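Local coordinates for protein 2,3-dihydroxy-2,3-dihydrophenylpropionate dehydrogenase (Pseudomonas sp. MC1, PDB 5XTF) that oxidises naphthalene cis-dihydrodiol to 1,2-dihydroxynaphthalene with NAD+ as the electron acceptor, a step in the breakdown of aromatic hydrocarbons, at residues S27-G32 against A103-W108; A52-E57 against I73-V78; L112-P117 against G168-I173; E127-N132 against Y172-H177; V199-T204 against A248-L253. One frame throughout, in Å; residues are numbered along the deposited sequence.

From the N terminus, interaction 1 joins the end of strand 25-28 to the loop after strand 100-103 and so closes a long loop in which interaction 2 is nested; the latter pairs strands 49-54 and 72-75 at one side of the parallel sheet. Interactions 1 and 2 touch, because strands 25-28 and 49-54 are neighbours. Interaction 3 opens later, at 112-117, and ends on the start of helix 170-190. Interaction 4 opens inside that loop, on helix 118-150, and closes slightly farther along helix 170-190, sharing Y172 and I173 with interaction 3. Interaction 5 follows in series and ties strand 195-201 to helix 248-254.

Interaction 1 of 5, residues S27-G32 against A103-W108; sequences SITGAG and ANAGIW
T29 and N104 meet where strand 25-28 runs out into the glycine-rich turn and strand 100-103 gives way to its loop. From CB onward, the N104 side chain follows the backbone of the opposite segment. CB lies 3.4 Å from T29 O, and CG, anti to the backbone N (chi1 165°), carries the amide on past the same carbonyl. At the tip the two branches part: ND2 gives a weak hydrogen bond to T29 O (3.4 Å), whereas OD1 turns to the hydroxyl of T157. In the other direction T29 OG1 accepts two backbone N-H groups, from N104 N at 3.0 Å in an almost straight bond (177°) and from A105 N at 3.1 Å. Beside them A105 CB packs 3.5 Å from G30 N. G30 has to be small here, since a side chain would run into A105 CA and N104 ND2, and its positive phi of 57° also suits glycine. T29 and G30 begin the TGxxxGxG motif of short-chain dehydrogenases, N104 to G106 form their NAG motif, and N104 is an NAD+-binding residue. The N104 amide is thus held mainly by T157 through OD1 and only weakly by T29 O, and the main polar link between the segments is the pair of N-H groups converging on one buried hydroxyl oxygen, T29 OG1.

Interaction 2 of 5, residues A52-E57 against I73-V78; sequences ALVRNE and IVVGDV
V54 O receives the shortest hydrogen bond of the pairing, from G76 N at 2.8 Å, and the CA-H of V75 also points at it. One step back, V74 O is gripped in the same way: V54 N donates to it at 2.9 Å and L53 CA-H approaches it. The methyl L53 CD1 lies 3.1 Å from V74 O, a close van der Waals approach. V74 N adds a third bond, to A52 O. These are the bonds of two parallel strands, A52 beside I73, L53 beside V74 and V54 beside V75, and with helix 57-67 between them they make a right-handed beta-alpha-beta crossover of the Rossmann fold. On the face that carries L53 and V74, CD1 of the leucine lies 3.7 Å from V74 CG1, while CD2 reaches V78 CG2 at 3.9 Å; the side chain, with CG anti to the backbone N (chi1 178°), spans both, and helix 81-95 covers it. On the other face V54 CG1 is squeezed against V75 CG2 at 3.5 Å, the two valines side by side and pointing the same way, and it also meets I73 CG2. G76 takes a backbone conformation that calls for glycine, and just beyond it D77 and V78 are NAD+-binding residues. Near the strand ends, the E57 side chain crosses that of V75 at about a right angle, with OE1 3.2 Å from CG1.

Interaction 3 of 5, residues L112-P117 against G168-I173; sequences LNIEEP and GGSCYI
L112 holds CG anti to its backbone N (chi1 176°), while C171 has SG beside its own N (chi1 -60°), and the two side chains come together at L112 CD2 and C171 SG, 4.5 Å apart. I114 bends at chi2 (69°), which sets CD1 at a similar distance from S170 OG. Direct contact is slight; the polar link runs through two waters. Both donate to L112 O: water 1, at 2.7 Å, also accepts from S170 N (2.9 Å), and water 2, at 2.9 Å, accepts from C171 N (3.0 Å). One carbonyl oxygen is thereby coupled to two N-H groups in the first turn of helix 170-190, where no preceding turn supplies acceptors. The positive end of the helix dipole would probably polarise both waters and the L112 carbonyl. G169, at the N-cap position, leaves space for this arrangement, because a CB there would come within 2.7 Å of L112 O. D109 takes up two further N-H groups of this helix start, those of G169 and Y172. Around the contact, L112 lies on K120 and S124 of helix 118-150, and C171 packs on I128 of the same helix. From the second subunit, F137 packs on I114 and S170, so this water-bridged helix start is set between helix 118-150 of its own chain and a subunit interface of the tetramer.

Interaction 4 of 5, residues E127-N132 against Y172-H177; sequences EIFDIN and YIASKH
S175 CB sits over the centre of the F129 ring, 4.1 Å from its centroid, where helices 118-150 and 170-190 run in the same general direction, their local axes 9.5 Å apart and inclined at 27°. Helix 170-190 carries the YxxxK motif of short-chain dehydrogenases, here Y172 and K176, and with helix 118-150 it packs against another subunit. The CZ corner of the F129 ring also meets A174 CB near the ring plane, at 3.8 Å. Beyond CB, S175 OG receives a nearly straight hydrogen bond (168°) from N132 ND2 at 3.2 Å, with the oxygen lying in the amide plane, while I128 CG2 closes in at 3.4 Å. An alanine at S175 would keep the contact over the F129 ring but is likely to leave the N132 amide without this acceptor and a gap beside I128. In the next shell, N132 OD1 is held by I107 N and Y172 OH by S159, so the amide and the tyrosine are each fixed from outside the pair; K176, an NAD+-binding residue, bonds to A158 O. From the second subunit, V133 packs on F129 and M182 on A174. What turns S175 is its chi1 of 73°, which lays OG between the backbone N and the carbonyl carbon, and from there S175 OG donates to Y172 O at 2.8 Å.

Interaction 5 of 5, residues V199-T204 against A248-L253; sequences VSPGGT and APYLLL
V199 is the bump of this contact, and the hollow that takes it is made by P249, Y250 and L253 on one side of helix 248-254. Its CG2 stands directly over the centre of the Y250 ring, 3.6 Å from the centroid and only 3° off the ring normal, a CH-pi contact. The same methyl is hemmed in by L253 CD1 at 3.6 Å and by P249 CB at 3.9 Å. CG1, anti to the backbone N (chi1 179°), drops toward the rim at Y250 CE2, also 3.6 Å away, and CB covers CZ, so the isopropyl group roofs most of one ring face. P201 CD approaches the hydroxyl end, 4.3 Å from Y250 OH. Helix and strand run antiparallel here, and V155 of strand 153-157 and I267 of strand 266-269 supply more of the apolar layer between helix and sheet. Y250 OH bonds to T157, which also holds the NAD+-binding N104. An alanine in place of Y250 would probably open a gap beneath V199 CG2 and leave T157 without that hydroxyl partner. With no hydrogen bond between 199-204 and 248-253, their join rests on close apolar fit, and the one polar tip of the ring finds its mate within the sheet.

Interaction 1 of 5, residues S27-G32 against A103-W108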
# COMPACT_ATOMS: atom_id res chain seq x y z
N SER B 27 -16.54 19.05 16.09
CA SER B 27 -17.22 19.78 15.03
C SER B 27 -17.21 18.96 13.74
O SER B 27 -16.14 18.53 13.30
CB SER B 27 -16.54 21.12 14.81
OG SER B 27 -17.25 21.82 13.83
N ILE B 28 -18.37 18.80 13.12
CA ILE B 28 -18.62 17.81 12.06
C ILE B 28 -19.18 18.52 10.83
O ILE B 28 -20.26 19.11 10.91
CB ILE B 28 -19.60 16.73 12.56
CG1 ILE B 28 -19.11 16.13 13.88
CG2 ILE B 28 -19.87 15.68 11.48
CD1 ILE B 28 -20.13 15.28 14.62
N THR B 29 -18.49 18.44 9.69
CA THR B 29 -19.09 18.85 8.41
C THR B 29 -19.84 17.67 7.78
O THR B 29 -19.70 16.51 8.19
CB THR B 29 -18.07 19.38 7.40
OG1 THR B 29 -17.38 18.27 6.79
CG2 THR B 29 -17.06 20.32 8.05
N GLY B 30 -20.63 17.96 6.74
CA GLY B 30 -21.48 16.93 6.15
C GLY B 30 -22.43 16.27 7.13
O GLY B 30 -22.65 15.06 7.06
N ALA B 31 -23.03 17.05 8.04
CA ALA B 31 -23.67 16.48 9.22
C ALA B 31 -25.18 16.27 9.10
O ALA B 31 -25.80 15.76 10.03
CB ALA B 31 -23.39 17.38 10.43
N GLY B 32 -25.80 16.67 7.99
CA GLY B 32 -27.24 16.58 7.85
C GLY B 32 -27.76 15.33 7.19
O GLY B 32 -28.98 15.19 7.05
N ALA B 103 -13.81 16.25 9.12
CA ALA B 103 -14.11 16.72 7.78
C ALA B 103 -14.71 15.55 7.03
O ALA B 103 -14.03 14.55 6.77
CB ALA B 103 -12.84 17.24 7.10
N ASN B 104 -15.99 15.67 6.67
CA ASN B 104 -16.75 14.52 6.18
C ASN B 104 -17.64 14.83 5.00
O ASN B 104 -18.05 13.89 4.31
CB ASN B 104 -17.60 13.93 7.33
CG ASN B 104 -18.67 12.98 6.84
OD1 ASN B 104 -18.38 11.89 6.33
ND2 ASN B 104 -19.93 13.38 7.00
N ALA B 105 -17.99 16.08 4.74
CA ALA B 105 -18.87 16.38 3.62
C ALA B 105 -18.26 15.85 2.33
O ALA B 105 -17.07 16.03 2.07
CB ALA B 105 -19.13 17.89 3.54
N GLY B 106 -19.06 15.11 1.55
CA GLY B 106 -18.56 14.50 0.34
C GLY B 106 -19.58 14.58 -0.78
O GLY B 106 -20.75 14.91 -0.56
N ILE B 107 -19.11 14.27 -1.99
CA ILE B 107 -19.96 14.17 -3.17
C ILE B 107 -19.41 13.07 -4.06
O ILE B 107 -18.20 12.84 -4.11
CB ILE B 107 -20.07 15.52 -3.94
CG1 ILE B 107 -21.21 15.48 -4.95
CG2 ILE B 107 -18.79 15.85 -4.67
CD1 ILE B 107 -21.33 16.77 -5.73
N TRP B 108 -20.31 12.40 -4.78
CA TRP B 108 -19.99 11.33 -5.71
C TRP B 108 -19.85 11.89 -7.13
O TRP B 108 -20.16 13.05 -7.40
CB TRP B 108 -21.07 10.25 -5.66
CG TRP B 108 -20.62 8.90 -6.17
CD1 TRP B 108 -19.36 8.37 -6.09
CD2 TRP B 108 -21.42 7.92 -6.84
NE1 TRP B 108 -19.34 7.12 -6.66
CE2 TRP B 108 -20.59 6.82 -7.13
CE3 TRP B 108 -22.77 7.87 -7.22
CZ2 TRP B 108 -21.06 5.68 -7.79
CZ3 TRP B 108 -23.24 6.74 -7.86
CH2 TRP B 108 -22.38 5.65 -8.14

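Interaction 2 of 5, residues A52-E57 against I73-V78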
# COMPACT_ATOMS: atom_id res chain seq x y z
N ALA B 52 -22.03 21.38 14.16
CA ALA B 52 -22.38 20.65 12.95
C ALA B 52 -22.62 21.64 11.82
O ALA B 52 -23.32 22.64 12.00
CB ALA B 52 -23.63 19.79 13.16
N LEU B 53 -22.01 21.36 10.67
CA LEU B 53 -22.22 22.12 9.45
C LEU B 53 -23.12 21.33 8.53
O LEU B 53 -22.85 20.16 8.24
CB LEU B 53 -20.90 22.42 8.76
CG LEU B 53 -21.05 23.18 7.45
CD1 LEU B 53 -21.85 24.44 7.66
CD2 LEU B 53 -19.69 23.49 6.82
N VAL B 54 -24.18 21.96 8.07
CA VAL B 54 -25.26 21.29 7.36
C VAL B 54 -25.58 22.09 6.10
O VAL B 54 -25.35 23.30 6.05
CB VAL B 54 -26.47 21.17 8.30
CG1 VAL B 54 -27.35 22.42 8.30
CG2 VAL B 54 -27.20 19.99 7.96
N ARG B 55 -26.09 21.41 5.05
CA ARG B 55 -26.24 22.06 3.74
C ARG B 55 -27.46 22.96 3.64
O ARG B 55 -27.44 23.93 2.87
CB ARG B 55 -26.35 21.05 2.58
CG ARG B 55 -25.15 20.21 2.28
CD ARG B 55 -25.48 18.71 2.36
NE ARG B 55 -25.72 18.23 3.73
CZ ARG B 55 -24.79 18.16 4.66
NH1 ARG B 55 -23.55 18.54 4.43
NH2 ARG B 55 -25.08 17.73 5.84
N ASN B 56 -28.56 22.65 4.33
CA ASN B 56 -29.75 23.47 4.15
C ASN B 56 -30.59 23.45 5.41
O ASN B 56 -30.26 22.82 6.42
CB ASN B 56 -30.54 23.00 2.93
CG ASN B 56 -30.97 21.56 3.03
OD1 ASN B 56 -31.36 21.10 4.10
ND2 ASN B 56 -30.89 20.85 1.92
N GLU B 57 -31.72 24.14 5.33
CA GLU B 57 -32.54 24.42 6.49
C GLU B 57 -33.35 23.20 6.90
O GLU B 57 -33.63 23.03 8.09
CB GLU B 57 -33.46 25.61 6.21
CG GLU B 57 -32.77 26.89 5.60
CD GLU B 57 -31.87 26.66 4.36
OE1 GLU B 57 -30.73 27.17 4.35
OE2 GLU B 57 -32.27 25.98 3.39
N ILE B 73 -25.28 24.83 15.23
CA ILE B 73 -25.52 24.44 13.85
C ILE B 73 -25.27 25.63 12.95
O ILE B 73 -25.72 26.74 13.23
CB ILE B 73 -26.95 23.89 13.65
CG1 ILE B 73 -27.18 22.68 14.57
CG2 ILE B 73 -27.20 23.52 12.18
CD1 ILE B 73 -28.62 22.17 14.58
N VAL B 74 -24.52 25.41 11.88
CA VAL B 74 -24.32 26.38 10.82
C VAL B 74 -24.84 25.75 9.54
O VAL B 74 -24.53 24.58 9.25
CB VAL B 74 -22.83 26.77 10.66
CG1 VAL B 74 -22.63 27.61 9.44
CG2 VAL B 74 -22.32 27.48 11.90
N VAL B 75 -25.66 26.49 8.80
CA VAL B 75 -26.18 26.06 7.51
C VAL B 75 -25.39 26.76 6.42
O VAL B 75 -25.28 27.99 6.43
CB VAL B 75 -27.68 26.40 7.36
CG1 VAL B 75 -28.14 26.06 5.95
CG2 VAL B 75 -28.53 25.70 8.43
N GLY B 76 -24.85 26.00 5.46
CA GLY B 76 -24.13 26.60 4.37
C GLY B 76 -23.26 25.60 3.63
O GLY B 76 -23.35 24.39 3.84
N ASP B 77 -22.40 26.14 2.78
CA ASP B 77 -21.65 25.38 1.79
C ASP B 77 -20.20 25.23 2.25
O ASP B 77 -19.52 26.24 2.51
CB ASP B 77 -21.72 26.06 0.43
CG ASP B 77 -21.17 25.22 -0.68
OD1 ASP B 77 -20.19 24.47 -0.47
OD2 ASP B 77 -21.72 25.31 -1.79
N VAL B 78 -19.73 23.98 2.35
CA VAL B 78 -18.39 23.73 2.86
C VAL B 78 -17.31 24.24 1.89
O VAL B 78 -16.18 24.53 2.32
CB VAL B 78 -18.26 22.22 3.18
CG1 VAL B 78 -17.99 21.41 1.93
CG2 VAL B 78 -17.20 21.97 4.24

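Interaction 3 of 5, residues L112-P117 against G168-I173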
# COMPACT_ATOMS: atom_id res chain seq x y z
N LEU B 112 -18.79 8.80 -13.71
CA LEU B 112 -18.49 9.61 -14.88
C LEU B 112 -17.35 9.00 -15.69
O LEU B 112 -16.25 8.79 -15.16
CB LEU B 112 -18.14 11.03 -14.44
CG LEU B 112 -17.70 11.95 -15.58
CD1 LEU B 112 -18.83 12.14 -16.58
CD2 LEU B 112 -17.19 13.29 -15.08
N ASN B 113 -17.61 8.69 -16.97
CA ASN B 113 -16.61 8.06 -17.83
C ASN B 113 -15.63 9.08 -18.39
O ASN B 113 -15.97 10.23 -18.64
CB ASN B 113 -17.27 7.32 -18.99
CG ASN B 113 -17.95 6.05 -18.55
OD1 ASN B 113 -17.30 5.05 -18.28
ND2 ASN B 113 -19.28 6.08 -18.48
N ILE B 114 -14.40 8.62 -18.62
CA ILE B 114 -13.37 9.49 -19.16
C ILE B 114 -13.59 9.80 -20.64
O ILE B 114 -13.00 10.74 -21.16
CB ILE B 114 -11.98 8.86 -18.92
CG1 ILE B 114 -10.85 9.85 -19.24
CG2 ILE B 114 -11.85 7.55 -19.70
CD1 ILE B 114 -10.74 11.03 -18.27
N GLU B 115 -14.45 9.03 -21.32
CA GLU B 115 -14.79 9.32 -22.72
C GLU B 115 -15.73 10.50 -22.88
O GLU B 115 -15.81 11.07 -23.97
CB GLU B 115 -15.43 8.10 -23.37
CG GLU B 115 -14.47 6.96 -23.68
CD GLU B 115 -14.82 5.69 -22.91
OE1 GLU B 115 -14.07 4.68 -23.05
OE2 GLU B 115 -15.84 5.72 -22.17
N GLU B 116 -16.44 10.90 -21.83
CA GLU B 116 -17.42 11.97 -21.91
C GLU B 116 -16.78 13.27 -22.41
O GLU B 116 -15.57 13.46 -22.28
CB GLU B 116 -18.04 12.21 -20.53
CG GLU B 116 -18.67 10.98 -19.93
CD GLU B 116 -20.05 10.68 -20.50
OE1 GLU B 116 -20.97 11.51 -20.29
OE2 GLU B 116 -20.20 9.62 -21.15
N PRO B 117 -17.59 14.17 -22.97
CA PRO B 117 -17.06 15.46 -23.44
C PRO B 117 -16.40 16.25 -22.33
O PRO B 117 -16.91 16.33 -21.21
CB PRO B 117 -18.30 16.17 -23.99
CG PRO B 117 -19.47 15.35 -23.55
CD PRO B 117 -18.98 13.96 -23.41
N GLY B 168 -16.65 4.07 -8.16
CA GLY B 168 -16.69 5.44 -8.66
C GLY B 168 -15.97 5.55 -10.00
O GLY B 168 -15.32 4.60 -10.47
N GLY B 169 -16.13 6.71 -10.62
CA GLY B 169 -15.34 7.09 -11.77
C GLY B 169 -13.97 7.56 -11.34
O GLY B 169 -13.60 7.55 -10.17
N SER B 170 -13.20 8.02 -12.33
CA SER B 170 -11.81 8.33 -12.05
C SER B 170 -11.67 9.62 -11.26
O SER B 170 -10.74 9.74 -10.46
CB SER B 170 -11.03 8.42 -13.36
OG SER B 170 -11.56 9.43 -14.19
N CYS B 171 -12.57 10.59 -11.46
CA CYS B 171 -12.51 11.80 -10.63
C CYS B 171 -12.70 11.45 -9.16
O CYS B 171 -11.88 11.82 -8.31
CB CYS B 171 -13.57 12.81 -11.07
SG CYS B 171 -13.38 13.35 -12.78
N TYR B 172 -13.77 10.71 -8.85
CA TYR B 172 -14.03 10.36 -7.46
C TYR B 172 -12.86 9.58 -6.87
O TYR B 172 -12.40 9.90 -5.77
CB TYR B 172 -15.33 9.55 -7.35
CG TYR B 172 -15.73 9.23 -5.91
CD1 TYR B 172 -16.40 10.17 -5.12
CD2 TYR B 172 -15.46 7.98 -5.35
CE1 TYR B 172 -16.77 9.88 -3.81
CE2 TYR B 172 -15.83 7.69 -4.04
CZ TYR B 172 -16.48 8.64 -3.28
OH TYR B 172 -16.83 8.31 -1.98
N ILE B 173 -12.34 8.59 -7.60
CA ILE B 173 -11.28 7.76 -7.05
C ILE B 173 -10.02 8.58 -6.84
O ILE B 173 -9.32 8.42 -5.83
CB ILE B 173 -11.03 6.53 -7.94
CG1 ILE B 173 -12.23 5.60 -7.84
CG2 ILE B 173 -9.78 5.81 -7.50
CD1 ILE B 173 -12.12 4.37 -8.66
O HOH W 1 -13.70 7.89 -15.23
O HOH W 2 -14.95 10.58 -13.32

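Interaction 4 of 5, residues E127-N132 against Y172-H177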
# COMPACT_ATOMS: atom_id res chain seq x y z
N GLU B 127 -16.12 20.25 -9.16
CA GLU B 127 -17.03 20.07 -8.04
C GLU B 127 -16.50 18.98 -7.11
O GLU B 127 -16.56 19.12 -5.88
CB GLU B 127 -18.44 19.75 -8.55
CG GLU B 127 -19.54 20.44 -7.76
CD GLU B 127 -20.92 20.31 -8.42
OE1 GLU B 127 -21.01 20.42 -9.66
OE2 GLU B 127 -21.91 20.09 -7.67
N ILE B 128 -15.93 17.92 -7.67
CA ILE B 128 -15.46 16.81 -6.84
C ILE B 128 -14.27 17.25 -5.99
O ILE B 128 -14.25 17.03 -4.77
CB ILE B 128 -15.12 15.59 -7.71
CG1 ILE B 128 -16.41 14.90 -8.13
CG2 ILE B 128 -14.23 14.62 -6.96
CD1 ILE B 128 -16.42 14.51 -9.54
N PHE B 129 -13.30 17.92 -6.60
CA PHE B 129 -12.10 18.26 -5.85
C PHE B 129 -12.33 19.44 -4.90
O PHE B 129 -11.71 19.48 -3.82
CB PHE B 129 -10.95 18.51 -6.81
CG PHE B 129 -10.27 17.24 -7.24
CD1 PHE B 129 -10.85 16.42 -8.19
CD2 PHE B 129 -9.07 16.83 -6.65
CE1 PHE B 129 -10.24 15.22 -8.56
CE2 PHE B 129 -8.46 15.64 -7.01
CZ PHE B 129 -9.04 14.84 -7.98
N ASP B 130 -13.22 20.37 -5.24
CA ASP B 130 -13.58 21.42 -4.30
C ASP B 130 -14.18 20.85 -3.02
O ASP B 130 -13.85 21.29 -1.92
CB ASP B 130 -14.54 22.42 -4.94
CG ASP B 130 -13.84 23.39 -5.85
OD1 ASP B 130 -12.61 23.55 -5.67
OD2 ASP B 130 -14.50 23.97 -6.75
N ILE B 131 -15.05 19.85 -3.15
CA ILE B 131 -15.77 19.32 -2.00
C ILE B 131 -15.00 18.23 -1.29
O ILE B 131 -14.88 18.23 -0.06
CB ILE B 131 -17.16 18.80 -2.43
CG1 ILE B 131 -18.04 19.95 -2.90
CG2 ILE B 131 -17.81 18.07 -1.27
CD1 ILE B 131 -19.34 19.46 -3.52
N ASN B 132 -14.50 17.24 -2.04
CA ASN B 132 -13.87 16.08 -1.43
C ASN B 132 -12.44 16.34 -0.99
O ASN B 132 -11.92 15.55 -0.21
CB ASN B 132 -13.87 14.90 -2.39
CG ASN B 132 -15.27 14.44 -2.73
OD1 ASN B 132 -16.25 14.86 -2.11
ND2 ASN B 132 -15.36 13.56 -3.71
N TYR B 172 -13.77 10.71 -8.85
CA TYR B 172 -14.03 10.36 -7.46
C TYR B 172 -12.86 9.58 -6.87
O TYR B 172 -12.40 9.90 -5.77
CB TYR B 172 -15.33 9.55 -7.35
CG TYR B 172 -15.73 9.23 -5.91
CD1 TYR B 172 -16.40 10.17 -5.12
CD2 TYR B 172 -15.46 7.98 -5.35
CE1 TYR B 172 -16.77 9.88 -3.81
CE2 TYR B 172 -15.83 7.69 -4.04
CZ TYR B 172 -16.48 8.64 -3.28
OH TYR B 172 -16.83 8.31 -1.98
N ILE B 173 -12.34 8.59 -7.60
CA ILE B 173 -11.28 7.76 -7.05
C ILE B 173 -10.02 8.58 -6.84
O ILE B 173 -9.32 8.42 -5.83
CB ILE B 173 -11.03 6.53 -7.94
CG1 ILE B 173 -12.23 5.60 -7.84
CG2 ILE B 173 -9.78 5.81 -7.50
CD1 ILE B 173 -12.12 4.37 -8.66
N ALA B 174 -9.74 9.51 -7.76
CA ALA B 174 -8.57 10.37 -7.60
C ALA B 174 -8.74 11.30 -6.40
O ALA B 174 -7.78 11.54 -5.66
CB ALA B 174 -8.34 11.17 -8.88
N SER B 175 -9.94 11.83 -6.18
CA SER B 175 -10.14 12.71 -5.04
C SER B 175 -9.99 11.94 -3.73
O SER B 175 -9.41 12.44 -2.76
CB SER B 175 -11.50 13.40 -5.09
OG SER B 175 -12.58 12.51 -4.81
N LYS B 176 -10.48 10.71 -3.69
CA LYS B 176 -10.37 9.93 -2.47
C LYS B 176 -8.94 9.46 -2.23
O LYS B 176 -8.55 9.28 -1.08
CB LYS B 176 -11.36 8.77 -2.53
CG LYS B 176 -12.81 9.28 -2.33
CD LYS B 176 -12.95 10.02 -0.98
CE LYS B 176 -14.39 10.40 -0.68
NZ LYS B 176 -14.50 11.04 0.67
N HIS B 177 -8.15 9.27 -3.29
CA HIS B 177 -6.73 9.03 -3.07
C HIS B 177 -6.02 10.27 -2.56
O HIS B 177 -5.12 10.17 -1.71
CB HIS B 177 -6.07 8.53 -4.36
CG HIS B 177 -6.24 7.07 -4.58
ND1 HIS B 177 -7.45 6.51 -4.97
CD2 HIS B 177 -5.37 6.04 -4.46
CE1 HIS B 177 -7.30 5.20 -5.09
NE2 HIS B 177 -6.05 4.89 -4.78
O HOH W 3 -13.41 13.29 0.52

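Interaction 5 of 5, residues V199-T204 against A248-L253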
# COMPACT_ATOMS: atom_id res chain seq x y z
N VAL B 199 -11.11 7.64 8.19
CA VAL B 199 -11.95 6.46 8.09
C VAL B 199 -12.33 6.29 6.63
O VAL B 199 -12.73 7.25 5.98
CB VAL B 199 -13.21 6.59 8.96
CG1 VAL B 199 -14.06 5.36 8.82
CG2 VAL B 199 -12.83 6.83 10.39
N SER B 200 -12.22 5.06 6.12
CA SER B 200 -12.58 4.76 4.73
C SER B 200 -13.80 3.86 4.69
O SER B 200 -13.66 2.63 4.66
CB SER B 200 -11.41 4.11 4.00
OG SER B 200 -10.36 5.03 3.83
N PRO B 201 -15.00 4.41 4.70
CA PRO B 201 -16.20 3.57 4.61
C PRO B 201 -16.47 3.15 3.18
O PRO B 201 -15.94 3.72 2.22
CB PRO B 201 -17.30 4.48 5.14
CG PRO B 201 -16.82 5.86 4.77
CD PRO B 201 -15.33 5.82 4.94
N GLY B 202 -17.32 2.13 3.03
CA GLY B 202 -17.67 1.69 1.70
C GLY B 202 -18.87 0.77 1.67
O GLY B 202 -19.12 0.07 2.65
N GLY B 203 -19.61 0.75 0.57
CA GLY B 203 -20.76 -0.13 0.44
C GLY B 203 -21.84 0.12 1.47
O GLY B 203 -22.35 -0.81 2.11
N THR B 204 -22.21 1.39 1.62
CA THR B 204 -23.18 1.82 2.61
C THR B 204 -24.59 1.80 2.02
O THR B 204 -24.92 0.95 1.19
CB THR B 204 -22.84 3.23 3.10
OG1 THR B 204 -22.40 4.02 1.98
CG2 THR B 204 -21.77 3.18 4.19
N ALA B 248 -18.10 3.67 14.72
CA ALA B 248 -17.15 3.36 15.78
C ALA B 248 -15.72 3.80 15.47
O ALA B 248 -15.07 4.36 16.37
CB ALA B 248 -17.20 1.86 16.13
N PRO B 249 -15.16 3.60 14.26
CA PRO B 249 -13.77 4.06 14.03
C PRO B 249 -13.59 5.55 14.25
O PRO B 249 -12.52 5.97 14.74
CB PRO B 249 -13.51 3.68 12.55
CG PRO B 249 -14.48 2.58 12.25
CD PRO B 249 -15.70 2.90 13.08
N TYR B 250 -14.59 6.37 13.91
CA TYR B 250 -14.47 7.80 14.17
C TYR B 250 -14.34 8.07 15.66
O TYR B 250 -13.48 8.86 16.08
CB TYR B 250 -15.68 8.55 13.62
CG TYR B 250 -15.80 8.57 12.11
CD1 TYR B 250 -15.37 9.65 11.37
CD2 TYR B 250 -16.42 7.52 11.45
CE1 TYR B 250 -15.52 9.69 10.01
CE2 TYR B 250 -16.58 7.54 10.10
CZ TYR B 250 -16.13 8.61 9.37
OH TYR B 250 -16.30 8.61 8.00
N LEU B 251 -15.15 7.40 16.48
CA LEU B 251 -15.10 7.61 17.92
C LEU B 251 -13.75 7.22 18.49
O LEU B 251 -13.19 7.95 19.32
CB LEU B 251 -16.20 6.80 18.60
CG LEU B 251 -17.63 7.29 18.42
CD1 LEU B 251 -18.56 6.19 18.95
CD2 LEU B 251 -17.84 8.59 19.20
N LEU B 252 -13.22 6.06 18.08
CA LEU B 252 -11.88 5.65 18.48
C LEU B 252 -10.84 6.70 18.10
O LEU B 252 -9.99 7.08 18.91
CB LEU B 252 -11.54 4.31 17.82
CG LEU B 252 -10.37 3.39 18.20
CD1 LEU B 252 -10.14 2.41 17.05
CD2 LEU B 252 -9.07 4.09 18.53
N LEU B 253 -10.88 7.17 16.84
CA LEU B 253 -9.85 8.09 16.35
C LEU B 253 -9.93 9.47 17.01
O LEU B 253 -8.91 10.17 17.10
CB LEU B 253 -9.95 8.24 14.83
CG LEU B 253 -9.61 7.02 13.96
CD1 LEU B 253 -9.91 7.33 12.48
CD2 LEU B 253 -8.17 6.59 14.12